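Local coordinates for hypothetical sugar binding protein (Bacteroides thetaiotaomicron, PDB 3SEE) that is of uncharacterised function but probably binds sugars through a galactose-binding-like beta-sandwich domain, at residues A[111-115]-A[127-131]; A[146-150]-A[162-166]; A[16-21]-A[60-64]. Where two conformers were deposited one is given. Residues are numbered along the deposited sequence.

Interaction 1: A[111-115]-A[127-131]; sequences VYIKQ and NTTFF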
# COMPACT_ATOMS: atom_id res chain seq x y z
N VAL A 111 3.93 1.44 0.99
CA VAL A 111 2.96 1.34 -0.09
C VAL A 111 3.26 0.12 -0.95
O VAL A 111 4.44 -0.16 -1.21
CB VAL A 111 3.17 2.54 -1.06
CG1 VAL A 111 2.27 2.42 -2.30
CG2 VAL A 111 2.96 3.84 -0.33
N TYR A 112 2.25 -0.54 -1.49
CA TYR A 112 2.38 -1.39 -2.67
C TYR A 112 1.05 -1.33 -3.42
O TYR A 112 0.03 -0.88 -2.89
CB TYR A 112 2.83 -2.82 -2.33
CG TYR A 112 1.90 -3.64 -1.46
CD1 TYR A 112 0.76 -4.23 -1.98
CD2 TYR A 112 2.15 -3.80 -0.11
CE1 TYR A 112 -0.09 -4.98 -1.19
CE2 TYR A 112 1.29 -4.54 0.69
CZ TYR A 112 0.17 -5.14 0.14
OH TYR A 112 -0.70 -5.88 0.91
N ILE A 113 1.07 -1.82 -4.67
CA ILE A 113 -0.13 -1.83 -5.51
C ILE A 113 -0.18 -3.21 -6.16
O ILE A 113 0.70 -3.57 -6.94
CB ILE A 113 -0.13 -0.70 -6.57
CG1 ILE A 113 0.20 0.66 -5.94
CG2 ILE A 113 -1.50 -0.66 -7.27
CD1 ILE A 113 0.23 1.84 -6.95
N LYS A 114 -1.20 -3.99 -5.80
CA LYS A 114 -1.25 -5.42 -6.08
C LYS A 114 -2.50 -5.80 -6.85
O LYS A 114 -3.57 -5.23 -6.68
CB LYS A 114 -1.18 -6.23 -4.76
CG LYS A 114 -0.96 -7.72 -4.95
CD LYS A 114 -0.79 -8.42 -3.61
CE LYS A 114 -0.44 -9.89 -3.76
NZ LYS A 114 -1.56 -10.68 -4.36
N GLN A 115 -2.37 -6.84 -7.66
CA GLN A 115 -3.50 -7.47 -8.33
C GLN A 115 -4.50 -8.03 -7.32
O GLN A 115 -4.13 -8.72 -6.38
CB GLN A 115 -2.96 -8.58 -9.22
CG GLN A 115 -4.04 -9.32 -10.01
CD GLN A 115 -3.47 -10.19 -11.12
OE1 GLN A 115 -2.38 -9.89 -11.62
NE2 GLN A 115 -4.20 -11.22 -11.54
N ASN A 127 -0.19 -16.70 -7.19
CA ASN A 127 0.71 -15.64 -7.66
C ASN A 127 0.58 -14.39 -6.78
O ASN A 127 -0.46 -14.17 -6.15
CB ASN A 127 0.35 -15.22 -9.08
CG ASN A 127 0.63 -16.28 -10.12
OD1 ASN A 127 1.48 -17.17 -9.96
ND2 ASN A 127 -0.07 -16.15 -11.24
N THR A 128 1.64 -13.60 -6.78
CA THR A 128 1.66 -12.29 -6.13
C THR A 128 2.21 -11.30 -7.16
O THR A 128 3.41 -11.27 -7.42
CB THR A 128 2.51 -12.28 -4.85
OG1 THR A 128 3.85 -12.66 -5.18
CG2 THR A 128 1.97 -13.25 -3.79
N THR A 129 1.32 -10.52 -7.76
CA THR A 129 1.63 -9.65 -8.88
C THR A 129 1.49 -8.19 -8.48
O THR A 129 0.42 -7.80 -8.01
CB THR A 129 0.67 -9.93 -10.06
OG1 THR A 129 0.59 -11.34 -10.29
CG2 THR A 129 1.10 -9.22 -11.31
N PHE A 130 2.54 -7.41 -8.63
CA PHE A 130 2.58 -6.03 -8.16
C PHE A 130 3.07 -5.11 -9.28
O PHE A 130 3.96 -5.51 -10.03
CB PHE A 130 3.57 -5.86 -7.01
CG PHE A 130 3.36 -6.76 -5.83
CD1 PHE A 130 3.88 -8.05 -5.79
CD2 PHE A 130 2.70 -6.29 -4.70
CE1 PHE A 130 3.75 -8.83 -4.65
CE2 PHE A 130 2.57 -7.08 -3.58
CZ PHE A 130 3.08 -8.34 -3.56
N PHE A 131 2.60 -3.87 -9.32
CA PHE A 131 3.28 -2.89 -10.16
C PHE A 131 4.66 -2.54 -9.58
O PHE A 131 4.85 -2.51 -8.36
CB PHE A 131 2.46 -1.63 -10.30
CG PHE A 131 1.18 -1.83 -11.05
CD1 PHE A 131 1.19 -2.31 -12.34
CD2 PHE A 131 -0.05 -1.56 -10.47
CE1 PHE A 131 -0.00 -2.48 -13.04
CE2 PHE A 131 -1.24 -1.75 -11.15
CZ PHE A 131 -1.21 -2.20 -12.44
O HOH W 1 3.63 -2.57 -5.80
O HOH W 2 -1.60 -13.47 -3.74
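Start at Tyr-112, where the first segment begins to meet the second: the edge of the Phe-130 ring is directed at the face of the tyrosine in an offset edge-to-face pair, centroids 5.6 Å apart and planes at 85°. The tyrosine hydroxyl goes to the backbone of Trp-76. At Ile-113 the backbone takes over. Ile-113 O accepts a hydrogen bond from Phe-131 N (3.1 Å), while water 1 links Ile-113 N (2.9 Å) to Phe-131 O (2.8 Å), filling a gap where the strands have already spread. The side chain packs Ile-113 CG2 against CD2 of Phe-131 at 3.6 Å. Lys-114 faces Phe-130 as the non-hydrogen-bonded pair of a single antiparallel bridge, CA to CA 4.4 Å. In the beta sandwich this is where strand 108-115, from one sheet, meets the start of strand 130-133, from the other; with segment directions 126° apart, no longer ladder develops. The lysine's aliphatic part lies over the Phe-130 face, Lys-114 CG 4.2 Å from the ring centroid in a CH-pi contact. Its NZ makes a salt bridge with Glu-118 and reaches Asn-127 O through water 2. Finally, Gln-115 N donates to Thr-129 O at 3.0 Å and a nearly straight 174°, closing the bridge, and Gln-115 OE1 comes within 3.4 Å of Thr-129 CB while NE2 turns to the backbone of Asn-117.

Interaction 2: A[146-150]-A[162-166]; sequences GAQYN and VVVYY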
# COMPACT_ATOMS: atom_id res chain seq x y z
N GLY A 146 11.01 -4.79 -5.01
CA GLY A 146 10.66 -4.09 -6.22
C GLY A 146 9.22 -3.60 -6.24
O GLY A 146 8.84 -2.85 -7.14
N ALA A 147 8.42 -4.06 -5.28
CA ALA A 147 6.99 -3.78 -5.18
C ALA A 147 6.65 -2.78 -4.10
O ALA A 147 5.91 -1.83 -4.32
CB ALA A 147 6.21 -5.09 -4.93
N GLN A 148 7.20 -3.02 -2.91
CA GLN A 148 6.89 -2.19 -1.77
C GLN A 148 7.90 -1.05 -1.64
O GLN A 148 9.11 -1.25 -1.78
CB GLN A 148 6.93 -3.01 -0.49
CG GLN A 148 6.56 -2.23 0.77
CD GLN A 148 6.23 -3.09 1.96
OE1 GLN A 148 5.56 -4.13 1.82
NE2 GLN A 148 6.68 -2.69 3.14
N TYR A 149 7.34 0.14 -1.44
CA TYR A 149 8.09 1.35 -1.16
C TYR A 149 7.95 1.67 0.32
O TYR A 149 6.85 1.62 0.85
CB TYR A 149 7.49 2.52 -1.97
CG TYR A 149 8.02 3.87 -1.62
CD1 TYR A 149 9.30 4.26 -2.03
CD2 TYR A 149 7.29 4.77 -0.87
CE1 TYR A 149 9.82 5.51 -1.71
CE2 TYR A 149 7.79 6.03 -0.55
CZ TYR A 149 9.05 6.39 -0.97
OH TYR A 149 9.53 7.64 -0.63
N ASN A 150 9.06 2.00 0.95
CA ASN A 150 9.10 2.40 2.36
C ASN A 150 9.70 3.78 2.48
O ASN A 150 10.68 4.06 1.80
CB ASN A 150 9.95 1.42 3.18
CG ASN A 150 9.51 -0.01 3.01
OD1 ASN A 150 8.37 -0.35 3.29
ND2 ASN A 150 10.41 -0.86 2.56
N VAL A 162 4.55 12.05 1.52
CA VAL A 162 5.08 10.78 1.06
C VAL A 162 4.77 10.73 -0.44
O VAL A 162 3.63 10.96 -0.84
CB VAL A 162 4.45 9.61 1.80
CG1 VAL A 162 5.12 8.28 1.36
CG2 VAL A 162 4.56 9.79 3.31
N VAL A 163 5.78 10.42 -1.26
CA VAL A 163 5.65 10.44 -2.73
C VAL A 163 6.38 9.25 -3.30
O VAL A 163 7.55 9.05 -2.98
CB VAL A 163 6.35 11.64 -3.37
CG1 VAL A 163 6.22 11.55 -4.90
CG2 VAL A 163 5.73 12.95 -2.82
N VAL A 164 5.72 8.49 -4.18
CA VAL A 164 6.39 7.41 -4.87
C VAL A 164 5.78 7.25 -6.26
O VAL A 164 4.56 7.23 -6.42
CB VAL A 164 6.36 6.09 -4.07
CG1 VAL A 164 4.94 5.67 -3.68
CG2 VAL A 164 7.07 4.97 -4.88
N TYR A 165 6.66 7.08 -7.25
CA TYR A 165 6.24 6.75 -8.61
C TYR A 165 6.26 5.26 -8.86
O TYR A 165 7.20 4.56 -8.46
CB TYR A 165 7.14 7.44 -9.66
CG TYR A 165 6.79 8.88 -9.94
CD1 TYR A 165 6.96 9.85 -8.99
CD2 TYR A 165 6.26 9.25 -11.17
CE1 TYR A 165 6.61 11.18 -9.25
CE2 TYR A 165 5.93 10.58 -11.44
CZ TYR A 165 6.11 11.51 -10.47
OH TYR A 165 5.77 12.82 -10.73
N TYR A 166 5.22 4.81 -9.53
CA TYR A 166 5.10 3.44 -10.00
C TYR A 166 5.04 3.41 -11.52
O TYR A 166 4.55 4.36 -12.15
CB TYR A 166 3.82 2.76 -9.40
CG TYR A 166 4.07 2.24 -7.99
CD1 TYR A 166 3.87 3.04 -6.89
CD2 TYR A 166 4.58 0.97 -7.80
CE1 TYR A 166 4.18 2.54 -5.61
CE2 TYR A 166 4.91 0.50 -6.56
CZ TYR A 166 4.70 1.28 -5.45
OH TYR A 166 5.02 0.87 -4.17
O HOH W 3 8.41 10.00 0.08
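The clear direct hydrogen bond between the segments runs from a side chain to the backbone: Tyr-166 OH donates to Ala-147 O at 2.8 Å. The tyrosine reaches across with the full length of its ring, because the backbones are well apart, with CA atoms 8.9 Å from each other for Ala-147 and Tyr-166 and 7.3 Å for Tyr-149 and Val-164. This is packing between strands of two different sheets, not pairing within one. A second polar link is made by water 3, which hydrogen-bonds Tyr-149 OH at 2.7 Å and accepts from Val-163 N at 3.0 Å.

The apolar part centres on the Tyr-149 ring. Val-164 sits over one face, its CB 3.7 Å from the centroid and 15° off the ring normal, a well-placed CH-pi contact, and Val-164 CG2 touches Tyr-149 CG at 3.6 Å. At the ring edge, Val-162 CG1 comes to 4.0 Å from Tyr-149 CE2. The ring thus lies obliquely across strand 160-167, touching Val-162 and Val-164, two residues apart.

In the sandwich, strand 149-152 is an outermost strand of the six-stranded sheet and pairs with strand 108-115, the backbones of Tyr-149 and Val-111 hydrogen-bonding. Strand 160-167 belongs to the eight-stranded sheet, between strands 93-102 and 130-133; Tyr-166 also packs on Val-111 and Ile-113, while Ala-147 rests on Phe-130.

Interaction 3: A[16-21]-A[60-64]; sequences KFATEV and PNAMK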
# COMPACT_ATOMS: atom_id res chain seq x y z
N LYS A 16 -9.58 12.49 1.17
CA LYS A 16 -9.25 13.19 2.41
C LYS A 16 -9.98 12.60 3.61
O LYS A 16 -9.94 13.17 4.71
CB LYS A 16 -9.50 14.69 2.28
CG LYS A 16 -8.44 15.37 1.41
CD LYS A 16 -8.76 16.81 1.15
CE LYS A 16 -7.68 17.52 0.39
NZ LYS A 16 -7.47 16.96 -0.99
N PHE A 17 -10.60 11.45 3.43
CA PHE A 17 -11.28 10.77 4.54
C PHE A 17 -12.37 11.64 5.13
O PHE A 17 -12.72 11.50 6.28
CB PHE A 17 -10.29 10.26 5.58
CG PHE A 17 -9.25 9.37 4.97
CD1 PHE A 17 -9.54 8.06 4.63
CD2 PHE A 17 -7.99 9.85 4.69
CE1 PHE A 17 -8.60 7.25 4.01
CE2 PHE A 17 -7.05 9.04 4.06
CZ PHE A 17 -7.37 7.75 3.72
N ALA A 18 -12.95 12.52 4.32
CA ALA A 18 -14.06 13.33 4.79
C ALA A 18 -15.27 12.49 5.17
O ALA A 18 -16.04 12.88 6.06
CB ALA A 18 -14.44 14.37 3.75
N THR A 19 -15.46 11.35 4.51
CA THR A 19 -16.45 10.35 4.87
C THR A 19 -15.79 9.30 5.78
O THR A 19 -14.73 8.76 5.43
CB THR A 19 -17.01 9.68 3.58
OG1 THR A 19 -17.63 10.71 2.79
CG2 THR A 19 -18.04 8.60 3.90
N GLU A 20 -16.41 9.01 6.93
CA GLU A 20 -15.90 8.03 7.85
C GLU A 20 -15.74 6.67 7.17
O GLU A 20 -16.61 6.22 6.40
CB GLU A 20 -16.85 7.91 9.06
CG GLU A 20 -16.39 6.90 10.11
CD GLU A 20 -17.22 6.92 11.39
OE1 GLU A 20 -18.26 7.60 11.41
OE2 GLU A 20 -16.80 6.29 12.37
N VAL A 21 -14.62 6.02 7.47
CA VAL A 21 -14.30 4.69 6.94
C VAL A 21 -14.33 3.68 8.06
O VAL A 21 -13.54 3.77 9.01
CB VAL A 21 -12.90 4.68 6.33
CG1 VAL A 21 -12.49 3.25 5.91
CG2 VAL A 21 -12.82 5.65 5.14
N PRO A 60 -7.88 17.39 8.51
CA PRO A 60 -8.78 17.23 9.66
C PRO A 60 -9.35 15.84 9.86
O PRO A 60 -9.86 15.56 10.93
CB PRO A 60 -9.87 18.25 9.40
CG PRO A 60 -9.74 18.67 7.99
CD PRO A 60 -8.37 18.36 7.52
N ASN A 61 -9.22 14.96 8.88
CA ASN A 61 -9.64 13.56 8.99
C ASN A 61 -8.48 12.70 8.50
O ASN A 61 -7.74 13.10 7.61
CB ASN A 61 -10.86 13.28 8.11
CG ASN A 61 -11.98 14.27 8.34
OD1 ASN A 61 -12.77 14.12 9.25
ND2 ASN A 61 -12.04 15.30 7.49
N ALA A 62 -8.34 11.51 9.07
CA ALA A 62 -7.23 10.62 8.76
C ALA A 62 -7.58 9.20 9.14
O ALA A 62 -8.56 8.96 9.87
CB ALA A 62 -5.98 11.08 9.52
N MSE A 63 -6.76 8.28 8.67
CA MSE A 63 -6.76 6.90 9.17
C MSE A 63 -5.56 6.72 10.07
O MSE A 63 -4.46 7.18 9.73
CB MSE A 63 -6.65 5.90 8.04
CG MSE A 63 -7.80 6.01 7.03
SE MSE A 63 -9.56 5.69 7.73
CE MSE A 63 -9.36 3.87 8.30
N LYS A 64 -5.73 6.07 11.21
CA LYS A 64 -4.64 5.78 12.13
C LYS A 64 -4.37 4.28 12.15
O LYS A 64 -5.29 3.49 12.36
CB LYS A 64 -4.99 6.27 13.54
CG LYS A 64 -3.87 6.03 14.55
CD LYS A 64 -4.28 6.36 15.96
CE LYS A 64 -4.20 7.86 16.17
NZ LYS A 64 -4.30 8.28 17.60
O HOH W 4 -9.52 15.61 5.73
O HOH W 5 -15.49 14.41 8.30
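This is a loop laid against a strand by side-chain packing and water bridges, with no direct hydrogen bond between the two: residues 16-21, in the loop leading to strand 24-25, lie over residues 61-63 of strand 61-66. The main apolar contact is made by Phe-17 and Met-63, a selenomethionine here. Met-63 CG lies over one face of the phenylalanine, 3.7 Å from its centroid in a CH-pi contact and 3.4 Å from Phe-17 CE1. The selenium is 4.6 Å from the same centroid and oblique to the ring, a Met-aromatic contact, and this Met-63 SE also meets Val-21 CB at 3.8 Å, so the methionine side chain touches two residues of the loop.

Nearer the surface, Asn-61 CB touches the backbone at Phe-17 O (3.2 Å), and its amide works through solvent. Water 4 donates to Lys-16 O (2.7 Å) and accepts from Asn-61 ND2 (3.1 Å); water 5 donates both to Ala-18 O (2.8 Å) and to Asn-61 OD1 (2.9 Å). That OD1 also accepts from Gln-53. Phe-17 has left-handed backbone angles (59/28), and at this turn its CA-to-CB bond points toward the strand while its O accepts a hydrogen bond from Trp-51.

Beyond the two segments, the Phe-17 ring meets Trp-36 and Met-63 packs on Ile-38, both from strand 36-40 of the opposite sheet. Buried aromatic and aliphatic residues between two facing sheets, with the N-terminal loop folded against them, fit the beta sandwich of galactose-binding-like domains.

From the N terminus, interaction 3 closes first, bringing residues 60-64 back to 16-21 around an excursion that contributes strands to both sheets. Interaction 1 follows, closing the strandless loop between strands 108-115 and 130-133, and then interaction 2 closes the connection from strand 149-152 to strand 160-167. The three come in series, neither nested nor crossed. Interactions 1 and 2 are physically continuous: Val-111 N and Tyr-149 O lie 2.9 Å apart, probably hydrogen-bonded, and Phe-130 CG packs on Ala-147 CB at 3.4 Å, so together they join the two sheets in one region. Interaction 3 is remote, its centre about 24 and 22 Å from the centres of interactions 1 and 2, and ties the N-terminal loop to the eight-stranded sheet.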